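PDB 3IBT: 1H-3-hydroxy-4-oxoquinoline 2,4-dioxygenase from Pseudomonas putida, which catalyses the cofactor-independent, ring-cleaving dioxygenation of 3-hydroxy-1H-quinolin-4-one to N-formylanthranilate and carbon monoxide. Local coordinates for residues N5-L10 / L77-D82; D197-L202 / S232-R237. One frame throughout, in Å; residues are numbered along the deposited sequence.

Overall arrangement
Contacts 1 and 2 lie at the two ends of one mixed sheet of the alpha/beta-hydrolase fold. Contact 1 joins outermost strand 5-6 and its turn to helix 70-83. Contact 2 joins helix 195-200 to strand 234-238, the outermost strand at the other end. Their centres are about 27 Å apart, and they share no helix or strand. Both are partly buried, with an apolar middle and an asparagine or aspartate at the exposed margin. Contact 1 packs a small branched side chain against alanine and one ring. Contact 2 packs a long selenomethionine against two rings. Contact 1 is away from the annotated sites; contact 2 comes closer, through Phe-234.

Contact 1: residues N5-L10 / L77-D82; sequences NVNGTL and LLAFID
Val-6 packs against Ala-79 and Phe-80. The contact sets a short N-terminal beta hairpin beside helix 70-83 of the alpha/beta-hydrolase fold. The hairpin reverses in a type II' turn that starts at Val-6 and ends at Thr-9. The side chain of Val-6 points to the helix and is buried.

At the base of that side chain, Val-6 CB lies 3.7 Å from Ala-79 CB. The CG1 branch stands anti to the carbonyl carbon (chi1 -76°). This carries it past the alanine methyl to the helix backbone, where Val-6 CG1 is 3.1 Å from Ala-79 O. That approach is short, and at this resolution its exact length is doubtful. The same methyl reaches Phe-80, with Val-6 CG1 3.4 Å from Phe-80 CD1. The CG2 branch comes to the edge of the Phe-80 ring, in its plane, and Val-6 CG2 lies 4.0 Å from Phe-80 CD1. The side chains of Val-6 and Phe-80 cross at about a right angle.

Phe-80 also meets Tyr-13 edge to face and touches Phe-25. Its ring thus lies between Val-6 and residues of strands 9-16 and 23-27. Asn-7 sits at the exposed margin, where Asn-7 ND2 is 4.5 Å from Ala-79 CB.

The hairpin is held by its own polar bonds. Thr-9 O accepts two of them, one from Val-6 N at 2.7 Å and one from the side chain of Asn-5. Asn-5 ND2 lies 3.1 Å from Thr-9 O and approaches from above the carbonyl plane, 59° out of it.

Contact 2: residues D197-L202 / S232-R237; sequences DRMDSL and SWFHPR. Unlike the reference sequence in segment 197-202: Asp-200 (reference Glu).
Met-199, modelled as selenomethionine, meets Trp-233 and Phe-234 where helix 195-200 passes the start of strand 234-238. This strand is the outermost one at its end of the sheet in the alpha/beta-hydrolase fold. The two backbones stay well apart. Their nearest CA atoms, in Met-199 and Phe-234, are 9.5 Å from each other, and side chains fill the distance.

The apolar contacts come first. Met-199 CB meets the six-membered ring of Trp-233 obliquely, 3.5 Å from Trp-233 CH2 and 3.8 Å from CZ3. The indole reaches the helix because Trp-233 CG stands between its backbone N and carbonyl carbon (chi1 52°). One indole face is met by Phe-234 CB, offset toward the rim. Further out, the bend of Met-199 at chi3 (-69°) places its CE 4.0 Å from Phe-234 CE1.

The second kind is Met-aromatic. Met-199 SE lies 5.5 Å from the centroid of the Phe-234 ring, 70° off its normal, and the two side chains cross obliquely.

Polar side chains take little part in the contact. Asp-200, which is glutamate in the reference sequence, is exposed, with its OD1 4.4 Å from Trp-233 CZ2. Arg-198 O accepts hydrogen bonds from both Ser-201 N and Ser-201 OG, the latter at 2.8 Å, from the same face of its carbonyl plane.

Met-199 also touches Trp-121 and Leu-123, which come just after strand 115-119 in the chain. Phe-234 is about 11 Å, side chain to side chain, from Asp-120, which probably raises the basicity of the active-site histidine. Phe-234 also meets Phe-227 of helix 218-230 edge to face, while Trp-233 rests on Glu-207 and Ile-208 of strand 207-212.

Contact 1: residues N5-L10 / L77-D82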
loop_
_atom_site.group_PDB
_atom_site.type_symbol
_atom_site.label_atom_id
_atom_site.label_comp_id
_atom_site.label_asym_id
_atom_site.label_seq_id
_atom_site.Cartn_x
_atom_site.Cartn_y
_atom_site.Cartn_z
ATOM N N ASN A 5 16.487 -2.187 -12.264
ATOM C CA ASN A 5 16.998 -2.148 -10.880
ATOM C C ASN A 5 17.422 -0.736 -10.453
ATOM O O ASN A 5 17.857 0.093 -11.284
ATOM C CB ASN A 5 18.190 -3.092 -10.695
ATOM C CG ASN A 5 19.502 -2.383 -10.861
ATOM O OD1 ASN A 5 19.860 -1.984 -11.970
ATOM N ND2 ASN A 5 20.205 -2.169 -9.749
ATOM N N VAL A 6 17.331 -0.487 -9.146
ATOM C CA VAL A 6 17.493 0.857 -8.625
ATOM C C VAL A 6 18.316 0.785 -7.349
ATOM O O VAL A 6 18.359 -0.267 -6.681
ATOM C CB VAL A 6 16.099 1.553 -8.360
ATOM C CG1 VAL A 6 15.462 2.003 -9.668
ATOM C CG2 VAL A 6 15.149 0.634 -7.609
ATOM N N ASN A 7 18.979 1.894 -7.026
ATOM C CA ASN A 7 19.623 2.048 -5.738
ATOM C C ASN A 7 20.402 0.779 -5.365
ATOM O O ASN A 7 21.208 0.282 -6.162
ATOM C CB ASN A 7 18.558 2.367 -4.692
ATOM C CG ASN A 7 19.024 3.411 -3.726
ATOM O OD1 ASN A 7 19.989 3.025 -2.868
ATOM N ND2 ASN A 7 18.458 4.734 -3.893
ATOM N N GLY A 8 20.129 0.230 -4.180
ATOM C CA GLY A 8 20.887 -0.927 -3.681
ATOM C C GLY A 8 20.644 -2.232 -4.431
ATOM O O GLY A 8 21.540 -3.085 -4.522
ATOM N N THR A 9 19.423 -2.399 -4.951
ATOM C CA THR A 9 19.049 -3.671 -5.586
ATOM C C THR A 9 18.088 -3.563 -6.759
ATOM O O THR A 9 18.040 -2.550 -7.495
ATOM C CB THR A 9 18.407 -4.672 -4.573
ATOM O OG1 THR A 9 17.280 -4.011 -3.879
ATOM C CG2 THR A 9 19.522 -5.259 -3.586
ATOM N N LEU A 10 17.333 -4.661 -6.917
ATOM C CA LEU A 10 16.354 -4.741 -7.953
ATOM C C LEU A 10 14.925 -4.796 -7.403
ATOM O O LEU A 10 14.694 -5.002 -6.202
ATOM C CB LEU A 10 16.630 -5.958 -8.821
ATOM C CG LEU A 10 15.615 -6.124 -9.952
ATOM C CD1 LEU A 10 16.293 -6.034 -11.280
ATOM C CD2 LEU A 10 14.889 -7.442 -9.795
ATOM N N LEU A 77 11.703 3.789 -5.267
ATOM C CA LEU A 77 10.748 4.311 -6.202
ATOM C C LEU A 77 11.195 5.626 -6.856
ATOM O O LEU A 77 10.812 5.900 -7.997
ATOM C CB LEU A 77 9.398 4.500 -5.502
ATOM C CG LEU A 77 8.104 4.198 -6.256
ATOM C CD1 LEU A 77 7.026 4.862 -5.472
ATOM C CD2 LEU A 77 8.055 4.700 -7.695
ATOM N N LEU A 78 11.961 6.447 -6.138
ATOM C CA LEU A 78 12.440 7.717 -6.695
ATOM C C LEU A 78 13.538 7.506 -7.775
ATOM O O LEU A 78 13.645 8.237 -8.781
ATOM C CB LEU A 78 12.947 8.617 -5.578
ATOM C CG LEU A 78 11.919 9.253 -4.642
ATOM C CD1 LEU A 78 12.676 9.971 -3.552
ATOM C CD2 LEU A 78 11.020 10.227 -5.346
ATOM N N ALA A 79 14.337 6.471 -7.553
ATOM C CA ALA A 79 15.313 6.027 -8.504
ATOM C C ALA A 79 14.604 5.263 -9.656
ATOM O O ALA A 79 15.253 4.886 -10.663
ATOM C CB ALA A 79 16.319 5.157 -7.792
ATOM N N PHE A 80 13.286 5.040 -9.508
ATOM C CA PHE A 80 12.479 4.368 -10.539
ATOM C C PHE A 80 12.010 5.370 -11.574
ATOM O O PHE A 80 12.525 5.378 -12.694
ATOM C CB PHE A 80 11.286 3.635 -9.927
ATOM C CG PHE A 80 11.154 2.237 -10.410
ATOM C CD1 PHE A 80 12.126 1.286 -10.068
ATOM C CD2 PHE A 80 10.090 1.868 -11.233
ATOM C CE1 PHE A 80 12.037 -0.017 -10.512
ATOM C CE2 PHE A 80 9.980 0.562 -11.683
ATOM C CZ PHE A 80 10.964 -0.388 -11.321
ATOM N N ILE A 81 11.056 6.220 -11.180
ATOM C CA ILE A 81 10.580 7.376 -11.966
ATOM C C ILE A 81 11.662 8.079 -12.839
ATOM O O ILE A 81 11.414 8.420 -14.015
ATOM C CB ILE A 81 9.842 8.444 -11.051
ATOM C CG1 ILE A 81 10.832 9.305 -10.232
ATOM C CG2 ILE A 81 8.743 7.791 -10.112
ATOM C CD1 ILE A 81 11.410 10.561 -10.962
ATOM N N ASP A 82 12.836 8.295 -12.232
ATOM C CA ASP A 82 13.992 8.911 -12.865
ATOM C C ASP A 82 14.591 7.961 -13.904
ATOM O O ASP A 82 14.717 8.331 -15.066
ATOM C CB ASP A 82 15.012 9.322 -11.774
ATOM C CG ASP A 82 16.465 9.541 -12.306
ATOM O OD1 ASP A 82 16.925 8.893 -13.311
ATOM O OD2 ASP A 82 17.181 10.384 -11.665
#

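Contact 2: residues D197-L202 / S232-R237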
loop_
_atom_site.group_PDB
_atom_site.type_symbol
_atom_site.label_atom_id
_atom_site.label_comp_id
_atom_site.label_asym_id
_atom_site.label_seq_id
_atom_site.Cartn_x
_atom_site.Cartn_y
_atom_site.Cartn_z
ATOM N N ASP A 197 -1.755 11.936 11.538
ATOM C CA ASP A 197 -0.761 12.926 11.931
ATOM C C ASP A 197 0.294 13.054 10.873
ATOM O O ASP A 197 0.705 14.153 10.530
ATOM C CB ASP A 197 -0.082 12.524 13.234
ATOM C CG ASP A 197 -1.014 12.600 14.428
ATOM O OD1 ASP A 197 -2.230 12.744 14.230
ATOM O OD2 ASP A 197 -0.536 12.531 15.582
ATOM N N ARG A 198 0.770 11.928 10.367
ATOM C CA ARG A 198 1.686 11.975 9.235
ATOM C C ARG A 198 1.209 12.999 8.185
ATOM O O ARG A 198 1.924 13.958 7.881
ATOM C CB ARG A 198 1.833 10.571 8.633
ATOM C CG ARG A 198 2.637 10.484 7.385
ATOM C CD ARG A 198 3.910 11.204 7.558
ATOM N NE ARG A 198 4.894 10.884 6.526
ATOM C CZ ARG A 198 5.617 11.812 5.914
ATOM N NH1 ARG A 198 6.520 11.474 4.998
ATOM N NH2 ARG A 198 5.427 13.093 6.222
HETATM N N MSE A 199 -0.018 12.803 7.698
HETATM C CA MSE A 199 -0.598 13.551 6.593
HETATM C C MSE A 199 -0.804 15.000 6.978
HETATM O O MSE A 199 -0.463 15.927 6.222
HETATM C CB MSE A 199 -1.922 12.904 6.129
HETATM C CG MSE A 199 -1.744 11.562 5.387
HETATM SE SE MSE A 199 -3.381 10.594 4.716
HETATM C CE MSE A 199 -4.221 10.021 6.437
ATOM N N ASP A 200 -1.328 15.197 8.176
ATOM C CA ASP A 200 -1.571 16.518 8.685
ATOM C C ASP A 200 -0.259 17.359 8.791
ATOM O O ASP A 200 -0.293 18.582 8.903
ATOM C CB ASP A 200 -2.296 16.370 10.026
ATOM C CG ASP A 200 -3.301 17.522 10.315
ATOM O OD1 ASP A 200 -3.312 18.538 9.550
ATOM O OD2 ASP A 200 -4.078 17.408 11.322
ATOM N N SER A 201 0.900 16.718 8.695
ATOM C CA SER A 201 2.148 17.425 8.896
ATOM C C SER A 201 2.916 17.644 7.618
ATOM O O SER A 201 4.054 18.119 7.651
ATOM C CB SER A 201 3.028 16.685 9.897
ATOM O OG SER A 201 3.665 15.604 9.249
ATOM N N LEU A 202 2.329 17.278 6.490
ATOM C CA LEU A 202 2.913 17.705 5.220
ATOM C C LEU A 202 2.722 19.226 5.125
ATOM O O LEU A 202 1.681 19.757 5.547
ATOM C CB LEU A 202 2.274 16.999 4.025
ATOM C CG LEU A 202 2.117 15.480 4.034
ATOM C CD1 LEU A 202 1.086 15.106 3.050
ATOM C CD2 LEU A 202 3.367 14.816 3.658
ATOM N N SER A 232 -10.312 19.559 3.936
ATOM C CA SER A 232 -10.820 19.253 2.569
ATOM C C SER A 232 -9.829 18.663 1.521
ATOM O O SER A 232 -10.174 18.424 0.355
ATOM C CB SER A 232 -11.678 20.398 1.990
ATOM O OG SER A 232 -10.978 21.623 1.968
ATOM N N TRP A 233 -8.615 18.375 1.964
ATOM C CA TRP A 233 -7.662 17.637 1.163
ATOM C C TRP A 233 -7.881 16.133 1.375
ATOM O O TRP A 233 -7.143 15.313 0.772
ATOM C CB TRP A 233 -6.226 18.037 1.535
ATOM C CG TRP A 233 -5.949 17.959 2.997
ATOM C CD1 TRP A 233 -6.084 18.968 3.906
ATOM C CD2 TRP A 233 -5.508 16.814 3.738
ATOM N NE1 TRP A 233 -5.758 18.528 5.175
ATOM C CE2 TRP A 233 -5.404 17.208 5.103
ATOM C CE3 TRP A 233 -5.188 15.500 3.391
ATOM C CZ2 TRP A 233 -4.997 16.342 6.112
ATOM C CZ3 TRP A 233 -4.781 14.626 4.416
ATOM C CH2 TRP A 233 -4.680 15.065 5.758
ATOM N N PHE A 234 -8.871 15.768 2.216
ATOM C CA PHE A 234 -9.143 14.354 2.557
ATOM C C PHE A 234 -10.510 13.872 2.029
ATOM O O PHE A 234 -11.514 14.597 2.057
ATOM C CB PHE A 234 -8.935 14.087 4.065
ATOM C CG PHE A 234 -8.879 12.622 4.447
ATOM C CD1 PHE A 234 -7.759 11.854 4.199
ATOM C CD2 PHE A 234 -9.928 12.021 5.101
ATOM C CE1 PHE A 234 -7.717 10.489 4.536
ATOM C CE2 PHE A 234 -9.870 10.665 5.458
ATOM C CZ PHE A 234 -8.772 9.904 5.169
ATOM N N HIS A 235 -10.508 12.654 1.506
ATOM C CA HIS A 235 -11.585 12.098 0.715
ATOM C C HIS A 235 -11.644 10.586 0.981
ATOM O O HIS A 235 -11.087 9.764 0.218
ATOM C CB HIS A 235 -11.303 12.322 -0.774
ATOM C CG HIS A 235 -11.098 13.754 -1.151
ATOM N ND1 HIS A 235 -12.123 14.672 -1.168
ATOM C CD2 HIS A 235 -9.992 14.425 -1.530
ATOM C CE1 HIS A 235 -11.658 15.852 -1.531
ATOM N NE2 HIS A 235 -10.364 15.728 -1.749
ATOM N N PRO A 236 -12.329 10.206 2.063
ATOM C CA PRO A 236 -12.514 8.787 2.325
ATOM C C PRO A 236 -13.519 8.196 1.308
ATOM O O PRO A 236 -14.408 8.907 0.826
ATOM C CB PRO A 236 -13.083 8.771 3.725
ATOM C CG PRO A 236 -13.612 10.137 3.972
ATOM C CD PRO A 236 -13.030 11.081 3.023
ATOM N N ARG A 237 -13.348 6.940 0.926
ATOM C CA ARG A 237 -14.357 6.210 0.150
ATOM C C ARG A 237 -14.393 4.803 0.748
ATOM O O ARG A 237 -13.422 4.070 0.607
ATOM C CB ARG A 237 -13.941 6.124 -1.320
ATOM C CG ARG A 237 -14.748 6.923 -2.304
ATOM C CD ARG A 237 -13.862 7.412 -3.463
ATOM N NE ARG A 237 -14.302 8.747 -3.906
ATOM C CZ ARG A 237 -14.038 9.906 -3.265
ATOM N NH1 ARG A 237 -13.313 9.946 -2.151
ATOM N NH2 ARG A 237 -14.523 11.051 -3.722
#